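Long-range contacts in TqaA (Penicillium aethiopicum, PDB 5DLK), which probably closes nonribosomal peptides into rings with its C-terminal condensation-like domain, the part of the synthetase described here, which binds the phosphopantetheine arm of a carrier domain: residues D50-T55 with Y211-V216; R94-R99 with T205-H210; S301-F306 with P332-F337; V287-A292 with D348-T353. One frame throughout, in Å; residues are numbered along the deposited sequence.

Contact 1: D50-T55 with Y211-V216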
# COMPACT_ATOMS: atom_id res chain seq x y z
N ASP A 50 21.43 2.99 -8.76
CA ASP A 50 21.18 1.56 -8.55
C ASP A 50 20.13 1.06 -9.52
O ASP A 50 19.42 1.85 -10.17
CB ASP A 50 20.73 1.28 -7.11
CG ASP A 50 21.23 -0.08 -6.58
OD1 ASP A 50 21.48 -1.01 -7.37
OD2 ASP A 50 21.38 -0.20 -5.35
N LEU A 51 20.04 -0.26 -9.64
CA LEU A 51 18.98 -0.86 -10.42
C LEU A 51 18.60 -2.16 -9.72
O LEU A 51 19.47 -3.01 -9.47
CB LEU A 51 19.42 -1.10 -11.87
CG LEU A 51 18.32 -1.38 -12.88
CD1 LEU A 51 18.80 -1.11 -14.30
CD2 LEU A 51 17.82 -2.82 -12.74
N LEU A 52 17.32 -2.30 -9.39
CA LEU A 52 16.81 -3.48 -8.66
C LEU A 52 15.52 -3.98 -9.28
O LEU A 52 14.82 -3.24 -9.94
CB LEU A 52 16.57 -3.15 -7.18
CG LEU A 52 17.72 -2.56 -6.37
CD1 LEU A 52 17.61 -1.04 -6.34
CD2 LEU A 52 17.75 -3.14 -4.98
N PRO A 53 15.18 -5.26 -9.03
CA PRO A 53 13.83 -5.66 -9.47
C PRO A 53 12.79 -4.91 -8.65
O PRO A 53 13.07 -4.57 -7.49
CB PRO A 53 13.80 -7.18 -9.16
CG PRO A 53 15.27 -7.57 -8.98
CD PRO A 53 15.92 -6.35 -8.38
N ALA A 54 11.65 -4.61 -9.26
CA ALA A 54 10.50 -4.14 -8.51
C ALA A 54 9.88 -5.36 -7.80
O ALA A 54 9.90 -6.46 -8.34
CB ALA A 54 9.50 -3.48 -9.42
N THR A 55 9.31 -5.16 -6.62
CA THR A 55 8.70 -6.29 -5.91
C THR A 55 7.35 -6.64 -6.52
O THR A 55 6.75 -5.84 -7.24
CB THR A 55 8.48 -5.97 -4.43
OG1 THR A 55 7.49 -4.94 -4.30
CG2 THR A 55 9.78 -5.52 -3.78
N TYR A 211 16.03 -2.15 2.13
CA TYR A 211 15.07 -3.17 2.52
C TYR A 211 15.20 -4.39 1.61
O TYR A 211 15.26 -5.53 2.08
CB TYR A 211 13.66 -2.59 2.45
CG TYR A 211 12.54 -3.56 2.79
CD1 TYR A 211 12.20 -3.82 4.10
CD2 TYR A 211 11.82 -4.17 1.77
CE1 TYR A 211 11.16 -4.69 4.41
CE2 TYR A 211 10.79 -5.05 2.07
CZ TYR A 211 10.47 -5.30 3.39
OH TYR A 211 9.44 -6.16 3.69
N LEU A 212 15.29 -4.13 0.31
CA LEU A 212 15.41 -5.19 -0.68
C LEU A 212 16.72 -5.97 -0.51
O LEU A 212 16.73 -7.21 -0.57
CB LEU A 212 15.29 -4.63 -2.09
CG LEU A 212 13.93 -4.00 -2.43
CD1 LEU A 212 13.86 -3.60 -3.89
CD2 LEU A 212 12.80 -4.97 -2.06
N TYR A 213 17.84 -5.27 -0.31
CA TYR A 213 19.11 -5.97 -0.08
C TYR A 213 19.06 -6.82 1.19
O TYR A 213 19.55 -7.96 1.21
CB TYR A 213 20.28 -4.97 0.01
CG TYR A 213 20.64 -4.38 -1.34
CD1 TYR A 213 21.06 -5.20 -2.38
CD2 TYR A 213 20.56 -3.01 -1.57
CE1 TYR A 213 21.38 -4.67 -3.63
CE2 TYR A 213 20.88 -2.47 -2.81
CZ TYR A 213 21.29 -3.31 -3.84
OH TYR A 213 21.62 -2.79 -5.07
N HIS A 214 18.47 -6.28 2.24
CA HIS A 214 18.33 -7.01 3.50
C HIS A 214 17.47 -8.28 3.36
O HIS A 214 17.82 -9.32 3.92
CB HIS A 214 17.76 -6.09 4.57
CG HIS A 214 17.89 -6.63 5.95
ND1 HIS A 214 17.07 -7.61 6.46
CD2 HIS A 214 18.78 -6.33 6.94
CE1 HIS A 214 17.43 -7.89 7.70
NE2 HIS A 214 18.46 -7.13 8.02
N ARG A 215 16.37 -8.21 2.61
CA ARG A 215 15.59 -9.41 2.31
C ARG A 215 16.44 -10.51 1.67
O ARG A 215 16.33 -11.69 2.03
CB ARG A 215 14.42 -9.11 1.37
CG ARG A 215 13.28 -8.34 1.98
CD ARG A 215 11.99 -8.62 1.19
NE ARG A 215 12.18 -8.43 -0.25
CZ ARG A 215 11.26 -8.71 -1.16
NH1 ARG A 215 10.08 -9.20 -0.79
NH2 ARG A 215 11.51 -8.50 -2.45
N VAL A 216 17.27 -10.13 0.71
CA VAL A 216 18.08 -11.10 -0.02
C VAL A 216 19.18 -11.64 0.88
O VAL A 216 19.51 -12.83 0.83
CB VAL A 216 18.69 -10.47 -1.30
CG1 VAL A 216 19.87 -11.31 -1.82
CG2 VAL A 216 17.62 -10.35 -2.36
O HOH W 1 20.99 -4.25 -7.46
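The phenolic oxygen of Y213 works as donor and acceptor at once: OH donates to D50 OD2 at 2.6 Å, and a water that also donates to L51 O hydrogen-bonds to Y213 OH at 2.9 Å. Tyrosine and aspartate meet tip to tip, the carboxylate turned 25° from the ring plane, OD2 lying in plane at the ring edge and offering its syn lone pair. With OD1 taking the backbone N-H groups of L51 and F21, both carboxylate oxygens are engaged and the group is held against rotation. L52 crosses the tyrosine at about a right angle and sets CD2 over one face, 3.7 Å from Y213 CZ, a CH-pi contact offset toward the rim. The same methyl reaches L212 CD1 at 4.1 Å. Beyond it, T55 CG2, anti to its carbonyl carbon, presses on L212 CD2 at 3.5 Å and brushes R215 NH2 at 3.7 Å, while R215 NH1 forms a salt bridge with E367 and donates to H365 O. Within the condensation domain, strand 47-53 is an outer member of a three-stranded antiparallel sheet; helix 208-218 packs against it, and L212 also touches Q111 of the adjoining strand 108-115.

Contact 2: R94-R99 with T205-H210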
# COMPACT_ATOMS: atom_id res chain seq x y z
N ARG A 94 16.69 13.16 0.01
CA ARG A 94 16.71 12.30 1.19
C ARG A 94 16.21 10.87 0.94
O ARG A 94 16.76 9.92 1.51
CB ARG A 94 15.89 12.95 2.31
CG ARG A 94 15.77 12.11 3.58
CD ARG A 94 15.06 12.89 4.67
NE ARG A 94 14.79 12.11 5.87
CZ ARG A 94 15.72 11.80 6.78
NH1 ARG A 94 15.38 11.09 7.86
NH2 ARG A 94 16.98 12.17 6.62
N HIS A 95 15.18 10.70 0.11
CA HIS A 95 14.55 9.38 -0.05
C HIS A 95 14.67 8.83 -1.47
O HIS A 95 14.00 9.30 -2.37
CB HIS A 95 13.06 9.46 0.32
CG HIS A 95 12.80 9.87 1.74
ND1 HIS A 95 13.01 9.03 2.81
CD2 HIS A 95 12.32 11.03 2.25
CE1 HIS A 95 12.68 9.65 3.92
NE2 HIS A 95 12.26 10.87 3.62
N SER A 96 15.50 7.81 -1.66
CA SER A 96 15.79 7.38 -3.03
C SER A 96 14.56 6.81 -3.75
O SER A 96 14.51 6.83 -4.99
CB SER A 96 16.93 6.36 -3.04
OG SER A 96 16.54 5.13 -2.46
N ILE A 97 13.57 6.32 -3.01
CA ILE A 97 12.36 5.83 -3.65
C ILE A 97 11.65 6.96 -4.43
O ILE A 97 11.02 6.71 -5.45
CB ILE A 97 11.36 5.19 -2.63
CG1 ILE A 97 10.23 4.45 -3.35
CG2 ILE A 97 10.78 6.24 -1.70
CD1 ILE A 97 10.70 3.39 -4.30
N LEU A 98 11.80 8.20 -3.96
CA LEU A 98 11.17 9.34 -4.63
C LEU A 98 11.93 9.75 -5.90
O LEU A 98 11.41 10.50 -6.73
CB LEU A 98 11.04 10.53 -3.66
CG LEU A 98 10.28 10.32 -2.35
CD1 LEU A 98 10.21 11.60 -1.51
CD2 LEU A 98 8.88 9.76 -2.59
N ARG A 99 13.16 9.26 -6.07
CA ARG A 99 13.87 9.49 -7.33
C ARG A 99 14.01 8.20 -8.11
O ARG A 99 15.00 7.99 -8.83
CB ARG A 99 15.25 10.11 -7.09
CG ARG A 99 15.77 9.99 -5.69
CD ARG A 99 17.02 10.86 -5.50
NE ARG A 99 17.58 10.62 -4.18
CZ ARG A 99 18.48 9.68 -3.92
NH1 ARG A 99 18.93 8.91 -4.89
NH2 ARG A 99 18.91 9.52 -2.68
N THR A 205 18.54 7.96 7.56
CA THR A 205 17.53 6.93 7.39
C THR A 205 17.98 5.95 6.32
O THR A 205 18.94 6.22 5.59
CB THR A 205 16.17 7.54 6.99
OG1 THR A 205 15.15 6.52 7.00
CG2 THR A 205 16.26 8.17 5.61
N SER A 206 17.30 4.81 6.22
CA SER A 206 17.57 3.86 5.15
C SER A 206 16.60 4.09 4.02
O SER A 206 15.60 4.80 4.19
CB SER A 206 17.47 2.43 5.65
OG SER A 206 18.36 2.23 6.74
N ASP A 207 16.88 3.54 2.85
CA ASP A 207 15.90 3.65 1.77
C ASP A 207 15.31 2.30 1.43
O ASP A 207 15.65 1.28 2.04
CB ASP A 207 16.50 4.31 0.53
CG ASP A 207 17.72 3.61 -0.00
OD1 ASP A 207 18.02 2.47 0.42
OD2 ASP A 207 18.40 4.20 -0.88
N PHE A 208 14.41 2.30 0.45
CA PHE A 208 13.72 1.09 0.07
C PHE A 208 14.68 0.07 -0.52
O PHE A 208 14.55 -1.13 -0.29
CB PHE A 208 12.58 1.41 -0.90
CG PHE A 208 11.73 0.24 -1.24
CD1 PHE A 208 10.98 -0.39 -0.25
CD2 PHE A 208 11.69 -0.25 -2.54
CE1 PHE A 208 10.20 -1.49 -0.56
CE2 PHE A 208 10.91 -1.35 -2.86
CZ PHE A 208 10.17 -1.97 -1.87
N ALA A 209 15.68 0.52 -1.28
CA ALA A 209 16.66 -0.41 -1.83
C ALA A 209 17.33 -1.22 -0.71
O ALA A 209 17.58 -2.42 -0.88
CB ALA A 209 17.71 0.33 -2.66
N HIS A 210 17.57 -0.61 0.44
CA HIS A 210 18.23 -1.31 1.55
C HIS A 210 17.33 -2.36 2.20
O HIS A 210 17.81 -3.35 2.76
CB HIS A 210 18.70 -0.30 2.59
CG HIS A 210 19.68 0.70 2.05
ND1 HIS A 210 19.75 2.00 2.52
CD2 HIS A 210 20.60 0.60 1.07
CE1 HIS A 210 20.68 2.65 1.85
NE2 HIS A 210 21.21 1.82 0.96
O HOH W 2 13.79 6.29 2.36
O HOH W 3 15.02 2.90 -2.91
O HOH W 4 13.38 5.20 0.07
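An N-cap joins two parts of the condensation domain here: D207, the capping residue of helix 208-218, meets S96 in the short 3-10 turn between helix 81-94 and strand 100-105. The aspartate divides its oxygens between the two tasks. OD1 closes the helix end by accepting from H210 N at 3.1 Å, and OD2 receives the proton of S96 OG at 2.6 Å, from a position 44° out of the carboxylate plane. S96 places OG between its backbone N and carbonyl carbon (chi1 69°), and from there the oxygen also accepts from a water at 2.7 Å; this water in turn takes the N-H of A209, so the serine serves the first turn of the helix twice, once directly and once through solvent. A second water accepts from both I97 N and F208 N, and a third links H95 ND1 to S206 O, so three waters bridge the segments beside the direct serine-aspartate bond. S96 N, by contrast, is buried with no partner. R99, itself salt-bridged to E49, keeps NH2 5.6 Å from D207 OD2, too far for a direct bond, and may still add weakly to the favourable field at this carboxylate.

At the other end R94 runs extended and crosses T205 at about a right angle, with T205 CG2 over the centre of its guanidinium, 3.9 Å from R94 CZ. The arginine is steadied by D192, which H95 NE2 also contacts, and by P203 O. Apolar packing finishes the seam where the tip of I97 approaches the phenyl ring of F208 obliquely, CD1 to CD2 at 4.2 Å.

Contact 3: S301-F306 with P332-F337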
# COMPACT_ATOMS: atom_id res chain seq x y z
N SER A 301 -16.86 -25.22 3.70
CA SER A 301 -15.49 -25.63 3.96
C SER A 301 -15.08 -25.36 5.40
O SER A 301 -15.46 -24.35 5.97
CB SER A 301 -14.55 -24.88 3.00
OG SER A 301 -13.18 -25.19 3.27
N ARG A 302 -14.29 -26.26 5.99
CA ARG A 302 -13.73 -25.99 7.30
C ARG A 302 -12.25 -25.60 7.23
O ARG A 302 -11.56 -25.60 8.24
CB ARG A 302 -13.89 -27.21 8.23
CG ARG A 302 -15.34 -27.49 8.63
CD ARG A 302 -15.43 -28.68 9.60
NE ARG A 302 -16.82 -29.02 9.87
CZ ARG A 302 -17.56 -29.82 9.11
NH1 ARG A 302 -17.04 -30.39 8.03
NH2 ARG A 302 -18.83 -30.05 9.43
N ASP A 303 -11.75 -25.30 6.04
CA ASP A 303 -10.34 -24.98 5.90
C ASP A 303 -10.24 -23.96 4.78
O ASP A 303 -10.33 -24.34 3.62
CB ASP A 303 -9.54 -26.26 5.58
CG ASP A 303 -8.05 -26.01 5.44
OD1 ASP A 303 -7.55 -24.96 5.87
OD2 ASP A 303 -7.36 -26.90 4.89
N VAL A 304 -10.14 -22.67 5.11
CA VAL A 304 -10.21 -21.66 4.05
C VAL A 304 -8.89 -20.89 3.97
O VAL A 304 -8.19 -20.72 4.97
CB VAL A 304 -11.38 -20.69 4.26
CG1 VAL A 304 -12.73 -21.44 4.25
CG2 VAL A 304 -11.20 -19.90 5.54
N VAL A 305 -8.54 -20.47 2.75
CA VAL A 305 -7.34 -19.67 2.56
C VAL A 305 -7.74 -18.44 1.77
O VAL A 305 -8.39 -18.57 0.74
CB VAL A 305 -6.21 -20.42 1.82
CG1 VAL A 305 -4.99 -19.50 1.66
CG2 VAL A 305 -5.81 -21.68 2.62
N PHE A 306 -7.40 -17.26 2.26
CA PHE A 306 -7.64 -16.05 1.47
C PHE A 306 -6.45 -15.10 1.66
O PHE A 306 -5.57 -15.36 2.46
CB PHE A 306 -8.99 -15.38 1.84
CG PHE A 306 -9.18 -15.12 3.32
CD1 PHE A 306 -9.62 -16.12 4.18
CD2 PHE A 306 -8.89 -13.87 3.85
CE1 PHE A 306 -9.79 -15.87 5.55
CE2 PHE A 306 -9.05 -13.61 5.21
CZ PHE A 306 -9.50 -14.61 6.07
N PRO A 332 -0.98 -15.35 1.95
CA PRO A 332 -2.09 -16.22 2.37
C PRO A 332 -2.32 -16.23 3.87
O PRO A 332 -1.39 -16.28 4.67
CB PRO A 332 -1.63 -17.62 1.91
CG PRO A 332 -0.42 -17.39 1.04
CD PRO A 332 0.19 -16.14 1.53
N LEU A 333 -3.59 -16.19 4.23
CA LEU A 333 -4.03 -16.39 5.59
C LEU A 333 -4.89 -17.63 5.57
O LEU A 333 -5.86 -17.70 4.81
CB LEU A 333 -4.83 -15.18 6.10
CG LEU A 333 -5.35 -15.34 7.53
CD1 LEU A 333 -4.17 -15.49 8.50
CD2 LEU A 333 -6.21 -14.12 7.89
N ARG A 334 -4.52 -18.62 6.38
CA ARG A 334 -5.27 -19.86 6.46
C ARG A 334 -6.02 -19.95 7.78
O ARG A 334 -5.42 -19.74 8.85
CB ARG A 334 -4.31 -21.06 6.34
CG ARG A 334 -5.03 -22.41 6.38
CD ARG A 334 -4.01 -23.54 6.28
NE ARG A 334 -4.68 -24.83 6.14
CZ ARG A 334 -4.02 -25.98 6.00
NH1 ARG A 334 -2.70 -25.97 5.99
NH2 ARG A 334 -4.69 -27.12 5.87
N VAL A 335 -7.30 -20.28 7.71
CA VAL A 335 -8.11 -20.46 8.91
C VAL A 335 -8.74 -21.83 8.86
O VAL A 335 -9.48 -22.16 7.92
CB VAL A 335 -9.17 -19.35 9.05
CG1 VAL A 335 -10.05 -19.57 10.29
CG2 VAL A 335 -8.50 -17.99 9.08
N THR A 336 -8.48 -22.63 9.89
CA THR A 336 -8.93 -24.02 9.89
C THR A 336 -9.84 -24.23 11.09
O THR A 336 -9.41 -24.09 12.24
CB THR A 336 -7.77 -25.00 9.98
OG1 THR A 336 -7.25 -24.99 11.31
CG2 THR A 336 -6.67 -24.62 9.01
N PHE A 337 -11.08 -24.60 10.79
CA PHE A 337 -12.11 -24.83 11.80
C PHE A 337 -12.13 -26.29 12.22
O PHE A 337 -11.96 -27.16 11.37
CB PHE A 337 -13.49 -24.48 11.25
CG PHE A 337 -13.63 -23.05 10.81
CD1 PHE A 337 -13.13 -22.63 9.57
CD2 PHE A 337 -14.31 -22.14 11.61
CE1 PHE A 337 -13.29 -21.31 9.16
CE2 PHE A 337 -14.46 -20.82 11.21
CZ PHE A 337 -13.95 -20.41 9.97
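A diagonal, bidentate salt bridge marks this strand pair: D303 and R334 are not partners in the register, yet R334 grips D303 side-on, NE to OD1 and NH2 to OD2, both at 2.9 Å. The arginine chain is fully extended, and that length spans the offset between neighbouring non-hydrogen-bonded pairs, D303 with T336 and V305 with R334. Carboxylate and guanidinium are nearly coplanar, 21° apart. The NE bond is almost straight (171°) and falls on the syn lone pair of OD1, whereas NH2 approaches OD2 tilted from the carboxylate plane. NH1 turns to Y235 O and D237 O, and the arginine therefore also ties the strand to the end of helix 227-235.

On this side T336 CG2 lies close to D303 OD1 at 3.3 Å, and V305 crosses the arginine stem obliquely, CG2 3.9 Å from R334 CG. V304 and F306 point to the other face with V335 and L333. There F306, its CG between backbone N and carbonyl carbon (chi1 52°), lies beside L333 and brings CZ to within 3.8 Å of L333 CD2. Just outside the ladder, S301 OG accepts from D303 N in an ST turn, and F337 N bonds to R302 O at 2.8 Å. The paired backbone bonds of V304 with V335 and of F306 with L333 are the mark of an antiparallel ladder, here at the margin of the mixed sheet of the domain's second half, where 329-336 is the outermost strand.

Contact 4: V287-A292 with D348-T353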
# COMPACT_ATOMS: atom_id res chain seq x y z
N VAL A 287 -11.88 -8.60 12.01
CA VAL A 287 -12.30 -8.50 10.62
C VAL A 287 -11.97 -9.78 9.83
O VAL A 287 -12.79 -10.27 9.04
CB VAL A 287 -11.62 -7.30 9.93
CG1 VAL A 287 -11.94 -7.32 8.45
CG2 VAL A 287 -12.07 -5.99 10.61
N LYS A 288 -10.77 -10.30 10.03
CA LYS A 288 -10.36 -11.48 9.27
C LYS A 288 -11.10 -12.74 9.72
O LYS A 288 -11.40 -13.61 8.89
CB LYS A 288 -8.83 -11.64 9.37
CG LYS A 288 -8.17 -10.51 8.55
CD LYS A 288 -6.74 -10.26 8.96
CE LYS A 288 -6.21 -9.01 8.22
NZ LYS A 288 -4.77 -8.72 8.56
N ALA A 289 -11.40 -12.85 11.02
CA ALA A 289 -12.19 -13.99 11.50
C ALA A 289 -13.58 -13.95 10.93
O ALA A 289 -14.14 -14.98 10.56
CB ALA A 289 -12.25 -14.00 13.02
N ALA A 290 -14.17 -12.75 10.85
CA ALA A 290 -15.50 -12.62 10.28
C ALA A 290 -15.50 -13.06 8.81
O ALA A 290 -16.41 -13.76 8.34
CB ALA A 290 -16.01 -11.15 10.40
N THR A 291 -14.47 -12.65 8.09
CA THR A 291 -14.31 -13.02 6.69
C THR A 291 -14.15 -14.55 6.55
O THR A 291 -14.72 -15.16 5.63
CB THR A 291 -13.10 -12.30 6.07
OG1 THR A 291 -13.33 -10.88 6.15
CG2 THR A 291 -12.93 -12.70 4.60
N ALA A 292 -13.40 -15.16 7.46
CA ALA A 292 -13.21 -16.61 7.41
C ALA A 292 -14.51 -17.37 7.63
O ALA A 292 -14.77 -18.36 6.95
CB ALA A 292 -12.18 -17.06 8.44
N ASP A 348 -12.71 -18.76 20.40
CA ASP A 348 -11.78 -19.79 19.90
C ASP A 348 -11.36 -19.44 18.48
O ASP A 348 -10.19 -19.58 18.12
CB ASP A 348 -12.42 -21.18 19.94
CG ASP A 348 -12.74 -21.65 21.36
OD1 ASP A 348 -11.90 -21.43 22.25
OD2 ASP A 348 -13.83 -22.22 21.59
N LEU A 349 -12.32 -19.01 17.67
CA LEU A 349 -12.02 -18.62 16.29
C LEU A 349 -11.13 -17.38 16.28
O LEU A 349 -10.18 -17.29 15.50
CB LEU A 349 -13.32 -18.38 15.49
CG LEU A 349 -13.10 -17.71 14.13
CD1 LEU A 349 -12.23 -18.60 13.25
CD2 LEU A 349 -14.45 -17.41 13.45
N LEU A 350 -11.43 -16.41 17.15
CA LEU A 350 -10.63 -15.18 17.17
C LEU A 350 -9.17 -15.50 17.55
O LEU A 350 -8.24 -15.01 16.92
CB LEU A 350 -11.22 -14.17 18.14
CG LEU A 350 -12.59 -13.64 17.69
CD1 LEU A 350 -13.23 -12.79 18.80
CD2 LEU A 350 -12.40 -12.81 16.43
N HIS A 351 -8.97 -16.33 18.57
CA HIS A 351 -7.61 -16.67 18.99
C HIS A 351 -6.85 -17.39 17.89
O HIS A 351 -5.67 -17.08 17.65
CB HIS A 351 -7.61 -17.52 20.28
CG HIS A 351 -7.79 -16.70 21.52
ND1 HIS A 351 -6.97 -15.63 21.82
CD2 HIS A 351 -8.71 -16.76 22.51
CE1 HIS A 351 -7.37 -15.07 22.95
NE2 HIS A 351 -8.42 -15.74 23.39
N HIS A 352 -7.51 -18.33 17.23
CA HIS A 352 -6.90 -19.07 16.14
C HIS A 352 -6.54 -18.13 14.99
O HIS A 352 -5.43 -18.20 14.44
CB HIS A 352 -7.82 -20.19 15.65
CG HIS A 352 -7.33 -20.88 14.40
ND1 HIS A 352 -6.19 -21.66 14.37
CD2 HIS A 352 -7.85 -20.91 13.15
CE1 HIS A 352 -6.02 -22.12 13.14
NE2 HIS A 352 -7.02 -21.70 12.38
N THR A 353 -7.47 -17.27 14.61
CA THR A 353 -7.24 -16.37 13.48
C THR A 353 -6.04 -15.47 13.77
O THR A 353 -5.21 -15.20 12.90
CB THR A 353 -8.50 -15.52 13.17
OG1 THR A 353 -9.57 -16.41 12.82
CG2 THR A 353 -8.27 -14.57 12.01
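A289 presses its single methyl into a cluster made by L349, L350 and T353, covering one turn of the opposing helix. CB lies 3.6 Å from L350 CD2 and touches T353 OG1 just as closely. L349 carries CG anti to its backbone N (chi1 169°), a setting that brings the branch against the alanine, CG to A289 CB at 4.0 Å; its CD2 then reaches past the methyl toward A289 O at 3.8 Å. The small residue at the meeting point is consistent with a segment-axis approach of 9.2 Å. The helices cross steeply, their N-to-C directions 111° apart over these segments.

The threonine fits an otherwise apolar patch because its hydroxyl is satisfied inside its own helix. T353 OG1 donates to L349 O at 2.9 Å from above the carbonyl plane, and T353 N binds the same oxygen from the opposite face, so L349 O is gripped twice. That hydroxyl bond fixes the rotation of the side chain, and both branches face the other helix: OG1 beside the alanine methyl, CG2 4.0 Å from K288 CB. K288 only brushes the interface with its CB; the chain runs on extended, and NZ is hydrogen-bonded to H308 ND1, with the side chain about 5 Å from that of Y357 at the nearest atoms, a residue that binds phosphopantetheine when that ligand is present; it is absent here.

Both helices lie against one sheet: A292 and L349 touch V335 of strand 329-336, and T291 touches strand 386-390. Helix 446-465 flanks them, meeting A290 through I459 and I460 and L349 through F463.

How the contacts relate
The four contacts fall into two pairs; the members of a pair touch, but the pairs do not touch each other. Contacts 1 and 2 share helix 208-218, and their packing meets where L52 CD1 lies 3.9 Å from A209 CB; contact 2 is nested within the chain loop closed by contact 1. Contacts 3 and 4, their centres about 10 Å apart, form another nested pair, with F337 of contact 3 packing on L349 of contact 4. Chemistry follows place. In contact 4 all touching residues are buried and no polar bond joins the helices, whereas the other three are partly buried and polar in different ways: a tyrosine-carboxylate bond, a helix cap with bridging waters, and a backbone ladder with a salt bridge.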